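Local atomic coordinates of BH0236 protein (Bacillus halodurans, PDB entry 5T7A), a protein that probably binds beta-1,3-glucan as a family 56 carbohydrate-binding module, helping a parent enzyme to recognise and hydrolyse that polysaccharide. Residues A[28-33]-A[96-101]; A[72-77]-A[83-88]. All blocks are in the same frame, centred on the assembly; numbering follows the deposited sequence. Where two conformers were deposited one is given.

Contact 1 of 2, residues A[28-33]-A[96-101]; sequences DSHTHP and LEYSFT. With EDO (1,2-ethanediol), chain E.
The imidazole of H30 presents its edge to the phenol of Y98: the hydroxyl oxygen lies in the plane of the H30 ring, with Y98 OH 3.3 Å from H30 CD2. A water reaches the same ring edge, also in plane, and is hydrogen-bonded to H30 NE2 at 3.0 Å. F114 stacks on the H30 ring. Around Y98, L96 O and F100 CE2 lie at the ring edge in plane.

The water does most of the joining. It accepts a hydrogen bond from Y98 OH at 2.7 Å. It donates another, also 2.7 Å long, to D28 OD2, so a carboxylate, an imidazole and a phenol share one molecule although the two backbones stay far apart. H30 CA and S99 CA, the nearest pair, are 11.2 Å from each other. The spacing fits a beta-sandwich-like arrangement in which strands 28-32 and 95-103 face each other across the interior. Y98 points toward strand 28-32, and with CG between the backbone N and the carbonyl carbon (chi1 58°) its hydroxyl reaches the water, while I39 and I49 pack against its side chain. Behind strand 95-103, E97 OE2 accepts a hydrogen bond from O2 of a 1,2-ethanediol, probably left from crystallisation, which K65 also binds.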
loop_
_atom_site.group_PDB
_atom_site.type_symbol
_atom_site.label_atom_id
_atom_site.label_comp_id
_atom_site.label_asym_id
_atom_site.label_seq_id
_atom_site.Cartn_x
_atom_site.Cartn_y
_atom_site.Cartn_z
ATOM N N ASP A 28 1.100 5.662 9.015
ATOM C CA ASP A 28 -0.286 6.057 8.753
ATOM C C ASP A 28 -1.099 4.823 8.522
ATOM O O ASP A 28 -0.657 3.857 7.864
ATOM C CB ASP A 28 -0.402 6.785 7.390
ATOM C CG ASP A 28 0.195 8.098 7.376
ATOM O OD1 ASP A 28 0.615 8.585 8.439
ATOM O OD2 ASP A 28 0.286 8.665 6.243
ATOM N N SER A 29 -2.324 4.871 8.985
ATOM C CA SER A 29 -3.299 3.816 8.728
ATOM C C SER A 29 -4.610 4.378 8.216
ATOM O O SER A 29 -5.002 5.518 8.570
ATOM C CB SER A 29 -3.559 2.911 9.913
ATOM O OG SER A 29 -2.419 2.134 10.262
ATOM N N HIS A 30 -5.221 3.603 7.313
ATOM C CA HIS A 30 -6.523 3.897 6.790
ATOM C C HIS A 30 -7.368 2.651 6.983
ATOM O O HIS A 30 -6.873 1.560 6.752
ATOM C CB HIS A 30 -6.418 4.213 5.324
ATOM C CG HIS A 30 -5.507 5.367 5.051
ATOM N ND1 HIS A 30 -5.878 6.694 5.239
ATOM C CD2 HIS A 30 -4.205 5.381 4.696
ATOM C CE1 HIS A 30 -4.855 7.461 4.895
ATOM N NE2 HIS A 30 -3.829 6.692 4.584
ATOM N N THR A 31 -8.668 2.811 7.334
ATOM C CA THR A 31 -9.444 1.660 7.634
ATOM C C THR A 31 -10.765 1.699 6.868
ATOM O O THR A 31 -11.425 2.773 6.784
ATOM C CB THR A 31 -9.761 1.541 9.135
ATOM O OG1 THR A 31 -10.203 2.813 9.671
ATOM C CG2 THR A 31 -8.537 1.097 9.857
ATOM N N HIS A 32 -11.162 0.511 6.464
ATOM C CA HIS A 32 -12.401 0.243 5.734
ATOM C C HIS A 32 -12.826 -1.139 6.195
ATOM O O HIS A 32 -11.982 -1.971 6.556
ATOM C CB HIS A 32 -12.211 0.218 4.219
ATOM C CG HIS A 32 -13.453 -0.113 3.453
ATOM N ND1 HIS A 32 -13.817 -1.402 3.129
ATOM C CD2 HIS A 32 -14.412 0.680 2.944
ATOM C CE1 HIS A 32 -14.956 -1.391 2.468
ATOM N NE2 HIS A 32 -15.352 -0.134 2.365
ATOM N N PRO A 33 -14.135 -1.467 6.215
ATOM C CA PRO A 33 -14.442 -2.820 6.663
ATOM C C PRO A 33 -13.650 -3.988 6.029
ATOM O O PRO A 33 -13.388 -4.995 6.690
ATOM C CB PRO A 33 -15.952 -2.930 6.353
ATOM C CG PRO A 33 -16.387 -1.593 6.626
ATOM C CD PRO A 33 -15.369 -0.720 6.018
ATOM N N LEU A 96 4.182 10.236 -1.574
ATOM C CA LEU A 96 3.837 8.908 -2.107
ATOM C C LEU A 96 2.318 8.807 -2.100
ATOM O O LEU A 96 1.661 8.953 -1.081
ATOM C CB LEU A 96 4.481 7.829 -1.225
ATOM C CG LEU A 96 4.000 6.393 -1.498
ATOM C CD1 LEU A 96 4.547 5.909 -2.815
ATOM C CD2 LEU A 96 4.543 5.531 -0.368
ATOM N N GLU A 97 1.759 8.543 -3.282
ATOM C CA GLU A 97 0.327 8.284 -3.407
ATOM C C GLU A 97 0.170 6.818 -3.769
ATOM O O GLU A 97 0.927 6.293 -4.573
ATOM C CB GLU A 97 -0.340 9.217 -4.412
ATOM C CG GLU A 97 -0.555 10.635 -3.803
ATOM C CD GLU A 97 -1.120 11.557 -4.826
ATOM O OE1 GLU A 97 -0.326 11.947 -5.712
ATOM O OE2 GLU A 97 -2.330 11.879 -4.722
ATOM N N TYR A 98 -0.852 6.154 -3.222
ATOM C CA TYR A 98 -0.950 4.717 -3.352
ATOM C C TYR A 98 -2.393 4.296 -3.237
ATOM O O TYR A 98 -3.196 4.902 -2.531
ATOM C CB TYR A 98 -0.105 3.985 -2.317
ATOM C CG TYR A 98 -0.423 4.297 -0.880
ATOM C CD1 TYR A 98 0.080 5.453 -0.270
ATOM C CD2 TYR A 98 -1.160 3.433 -0.087
ATOM C CE1 TYR A 98 -0.195 5.754 1.029
ATOM C CE2 TYR A 98 -1.441 3.712 1.195
ATOM C CZ TYR A 98 -0.978 4.842 1.786
ATOM O OH TYR A 98 -1.278 5.103 3.102
ATOM N N SER A 99 -2.739 3.294 -4.053
ATOM C CA SER A 99 -4.087 2.693 -4.028
ATOM C C SER A 99 -3.930 1.212 -4.195
ATOM O O SER A 99 -2.817 0.743 -4.505
ATOM C CB SER A 99 -4.942 3.242 -5.119
ATOM O OG SER A 99 -4.314 3.058 -6.387
ATOM N N PHE A 100 -5.001 0.466 -3.939
ATOM C CA PHE A 100 -4.942 -0.973 -4.002
ATOM C C PHE A 100 -6.010 -1.571 -4.872
ATOM O O PHE A 100 -7.134 -1.052 -4.926
ATOM C CB PHE A 100 -5.084 -1.587 -2.592
ATOM C CG PHE A 100 -4.088 -1.023 -1.598
ATOM C CD1 PHE A 100 -2.843 -1.574 -1.451
ATOM C CD2 PHE A 100 -4.437 0.088 -0.818
ATOM C CE1 PHE A 100 -1.933 -1.044 -0.511
ATOM C CE2 PHE A 100 -3.556 0.596 0.064
ATOM C CZ PHE A 100 -2.293 0.062 0.234
ATOM N N THR A 101 -5.685 -2.738 -5.425
ATOM C CA THR A 101 -6.708 -3.591 -6.014
ATOM C C THR A 101 -6.570 -4.913 -5.253
ATOM O O THR A 101 -5.509 -5.533 -5.318
ATOM C CB THR A 101 -6.524 -3.739 -7.542
ATOM O OG1 THR A 101 -6.707 -2.474 -8.188
ATOM C CG2 THR A 101 -7.528 -4.740 -8.095
HETATM C C1 EDO E . -2.773 10.016 -8.002
HETATM O O1 EDO E . -2.435 10.511 -9.286
HETATM C C2 EDO E . -4.169 10.479 -7.737
HETATM O O2 EDO E . -4.185 11.511 -6.758
HETATM O O HOH W 1 -1.032 7.589 4.123
#

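Contact 2 of 2, residues A[72-77]-A[83-88]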
loop_
_atom_site.group_PDB
_atom_site.type_symbol
_atom_site.label_atom_id
_atom_site.label_comp_id
_atom_site.label_asym_id
_atom_site.label_seq_id
_atom_site.Cartn_x
_atom_site.Cartn_y
_atom_site.Cartn_z
ATOM N N LEU A 72 3.127 3.250 -11.093
ATOM C CA LEU A 72 3.796 1.975 -11.076
ATOM C C LEU A 72 2.863 0.998 -10.377
ATOM O O LEU A 72 2.223 1.379 -9.415
ATOM C CB LEU A 72 5.064 2.131 -10.287
ATOM C CG LEU A 72 6.026 3.169 -10.849
ATOM C CD1 LEU A 72 7.183 3.410 -9.873
ATOM C CD2 LEU A 72 6.542 2.676 -12.161
ATOM N N ASN A 73 2.723 -0.193 -10.918
ATOM C CA ASN A 73 1.848 -1.226 -10.415
ATOM C C ASN A 73 2.629 -2.482 -10.016
ATOM O O ASN A 73 3.428 -3.017 -10.820
ATOM C CB ASN A 73 0.788 -1.567 -11.437
ATOM C CG ASN A 73 0.114 -0.313 -11.955
ATOM O OD1 ASN A 73 -0.603 0.369 -11.216
ATOM N ND2 ASN A 73 0.425 0.061 -13.190
ATOM N N TYR A 74 2.355 -3.019 -8.817
ATOM C CA TYR A 74 3.108 -4.145 -8.316
ATOM C C TYR A 74 2.172 -5.113 -7.614
ATOM O O TYR A 74 1.229 -4.701 -6.925
ATOM C CB TYR A 74 4.177 -3.757 -7.318
ATOM C CG TYR A 74 5.188 -2.752 -7.776
ATOM C CD1 TYR A 74 6.280 -3.140 -8.557
ATOM C CD2 TYR A 74 5.042 -1.402 -7.521
ATOM C CE1 TYR A 74 7.200 -2.209 -9.001
ATOM C CE2 TYR A 74 5.980 -0.474 -7.902
ATOM C CZ TYR A 74 7.092 -0.872 -8.643
ATOM O OH TYR A 74 8.003 0.053 -9.132
ATOM N N ARG A 75 2.423 -6.404 -7.788
ATOM C CA ARG A 75 1.827 -7.423 -6.933
ATOM C C ARG A 75 2.525 -7.342 -5.611
ATOM O O ARG A 75 3.769 -7.474 -5.550
ATOM C CB ARG A 75 1.925 -8.817 -7.609
ATOM C CG ARG A 75 1.435 -9.968 -6.750
ATOM C CD ARG A 75 -0.048 -9.917 -6.492
ATOM N NE ARG A 75 -0.888 -9.892 -7.693
ATOM C CZ ARG A 75 -1.156 -10.965 -8.443
ATOM N NH1 ARG A 75 -0.721 -12.139 -8.105
ATOM N NH2 ARG A 75 -1.891 -10.844 -9.507
ATOM N N MET A 76 1.773 -7.159 -4.533
ATOM C CA MET A 76 2.312 -7.116 -3.207
ATOM C C MET A 76 2.759 -8.513 -2.803
ATOM O O MET A 76 2.318 -9.539 -3.386
ATOM C CB MET A 76 1.276 -6.500 -2.240
ATOM C CG MET A 76 0.839 -5.109 -2.674
ATOM S SD MET A 76 -0.256 -4.346 -1.395
ATOM C CE MET A 76 0.918 -3.687 -0.254
ATOM N N THR A 77 3.602 -8.549 -1.791
ATOM C CA THR A 77 4.086 -9.788 -1.191
ATOM C C THR A 77 3.285 -10.166 0.011
ATOM O O THR A 77 3.122 -9.369 0.916
ATOM C CB THR A 77 5.535 -9.663 -0.815
ATOM O OG1 THR A 77 6.282 -9.325 -2.010
ATOM C CG2 THR A 77 6.037 -11.035 -0.269
ATOM N N TRP A 83 -0.159 -8.035 3.308
ATOM C CA TRP A 83 0.468 -7.831 1.989
ATOM C C TRP A 83 1.336 -6.573 2.099
ATOM O O TRP A 83 0.947 -5.546 2.669
ATOM C CB TRP A 83 -0.544 -7.705 0.922
ATOM C CG TRP A 83 -1.416 -8.889 0.763
ATOM C CD1 TRP A 83 -2.457 -9.288 1.573
ATOM C CD2 TRP A 83 -1.286 -9.898 -0.233
ATOM N NE1 TRP A 83 -2.981 -10.445 1.109
ATOM C CE2 TRP A 83 -2.247 -10.873 0.040
ATOM C CE3 TRP A 83 -0.441 -10.074 -1.322
ATOM C CZ2 TRP A 83 -2.410 -11.984 -0.772
ATOM C CZ3 TRP A 83 -0.613 -11.223 -2.102
ATOM C CH2 TRP A 83 -1.591 -12.134 -1.800
ATOM N N GLU A 84 2.531 -6.638 1.525
ATOM C CA GLU A 84 3.522 -5.562 1.686
ATOM C C GLU A 84 4.196 -5.201 0.391
ATOM O O GLU A 84 4.369 -6.074 -0.495
ATOM C CB GLU A 84 4.632 -6.000 2.623
ATOM C CG GLU A 84 4.108 -6.211 4.012
ATOM C CD GLU A 84 5.148 -6.722 5.017
ATOM O OE1 GLU A 84 5.934 -7.674 4.656
ATOM O OE2 GLU A 84 5.099 -6.233 6.186
ATOM N N ARG A 85 4.577 -3.933 0.292
ATOM C CA ARG A 85 5.467 -3.455 -0.761
ATOM C C ARG A 85 6.410 -2.422 -0.106
ATOM O O ARG A 85 5.978 -1.389 0.371
ATOM C CB ARG A 85 4.713 -2.863 -1.927
ATOM C CG ARG A 85 5.592 -2.187 -2.959
ATOM C CD ARG A 85 6.278 -3.150 -3.844
ATOM N NE ARG A 85 7.261 -2.419 -4.674
ATOM C CZ ARG A 85 8.050 -3.072 -5.509
ATOM N NH1 ARG A 85 7.901 -4.381 -5.652
ATOM N NH2 ARG A 85 8.964 -2.388 -6.199
ATOM N N VAL A 86 7.704 -2.666 -0.225
ATOM C CA VAL A 86 8.733 -1.731 0.251
ATOM C C VAL A 86 9.002 -0.691 -0.838
ATOM O O VAL A 86 9.163 -1.021 -2.019
ATOM C CB VAL A 86 10.026 -2.510 0.668
ATOM C CG1 VAL A 86 11.133 -1.548 1.076
ATOM C CG2 VAL A 86 9.763 -3.455 1.819
ATOM N N VAL A 87 8.984 0.562 -0.460
ATOM C CA VAL A 87 9.308 1.658 -1.337
ATOM C C VAL A 87 10.602 2.238 -0.813
ATOM O O VAL A 87 10.683 2.711 0.333
ATOM C CB VAL A 87 8.243 2.729 -1.335
ATOM C CG1 VAL A 87 8.644 3.879 -2.249
ATOM C CG2 VAL A 87 6.948 2.122 -1.814
ATOM N N GLU A 88 11.630 2.130 -1.666
ATOM C CA GLU A 88 12.993 2.551 -1.237
ATOM C C GLU A 88 13.333 3.940 -1.688
ATOM O O GLU A 88 12.805 4.465 -2.678
ATOM C CB GLU A 88 14.058 1.566 -1.745
ATOM C CG GLU A 88 13.848 0.140 -1.307
ATOM C CD GLU A 88 14.973 -0.750 -1.736
ATOM O OE1 GLU A 88 15.011 -1.104 -2.930
ATOM O OE2 GLU A 88 15.825 -1.049 -0.878
HETATM O O HOH W 2 5.923 -6.254 -4.765
HETATM O O HOH W 3 6.519 -6.790 -2.382
HETATM O O HOH W 4 5.624 -9.313 2.580
#
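T77 and E84 form an antiparallel hydrogen-bonded pair in which T77 N donates to E84 O over 2.9 Å, almost straight at 172°. The return bond, from E84 N to T77 O, has the same length but is more bent, at 147°, and its donor is tilted from the carbonyl plane; W83 CA adds a CA-H...O contact to that oxygen. Two waters extend the pair: one joins T77 OG1 to E84 O, the other donates to both T77 O and E84 OE1. The E84 carboxylate is also held by salt bridges from its OE2 to R40 and R79.

Farther along, the guanidinium of R85 lies flat over one face of the Y74 ring, the planes 10° apart and R85 CZ 3.6 Å from the ring centroid, a cation-pi stack. R85 NH2 lies over the face, displaced toward the rim, 3.3 Å from Y74 CE1. A bend at the second side-chain torsion turns the arginine chain toward the tyrosine, and a water in the guanidinium plane ties R85 NH1 to R75 O, which would restrict rotation of the group.

M76 meets W83 on the buried side, M76 CB lying 3.8 Å from W83 CB, while the methyl of M76 approaches W83 O. The indole turns an edge to the backbone of M76. These residues belong to the beta hairpin of strands 72-79 and 82-88, whose outer flanks pair with strand 60-66 through Y74 and M76 and with strand 46-53 through W83 and R85.

From the N terminus, strand 28-32 comes first, and its partner in contact 1 is strand 95-103, so contact 1 closes a long loop that holds five strands. Contact 2 closes a much shorter one, the hairpin between 72-77 and 83-88, and is nested wholly within the first. Strand 95-103 follows strand 82-88 in the chain, and the two contacts touch directly where F100 CD1 packs 3.8 Å from M76 SD, their centres being about 13 Å apart. Contact 2 thus joins two strands consecutive in the chain and adjacent in the sheet, whereas contact 1 ties the first strand to a late one across the interior.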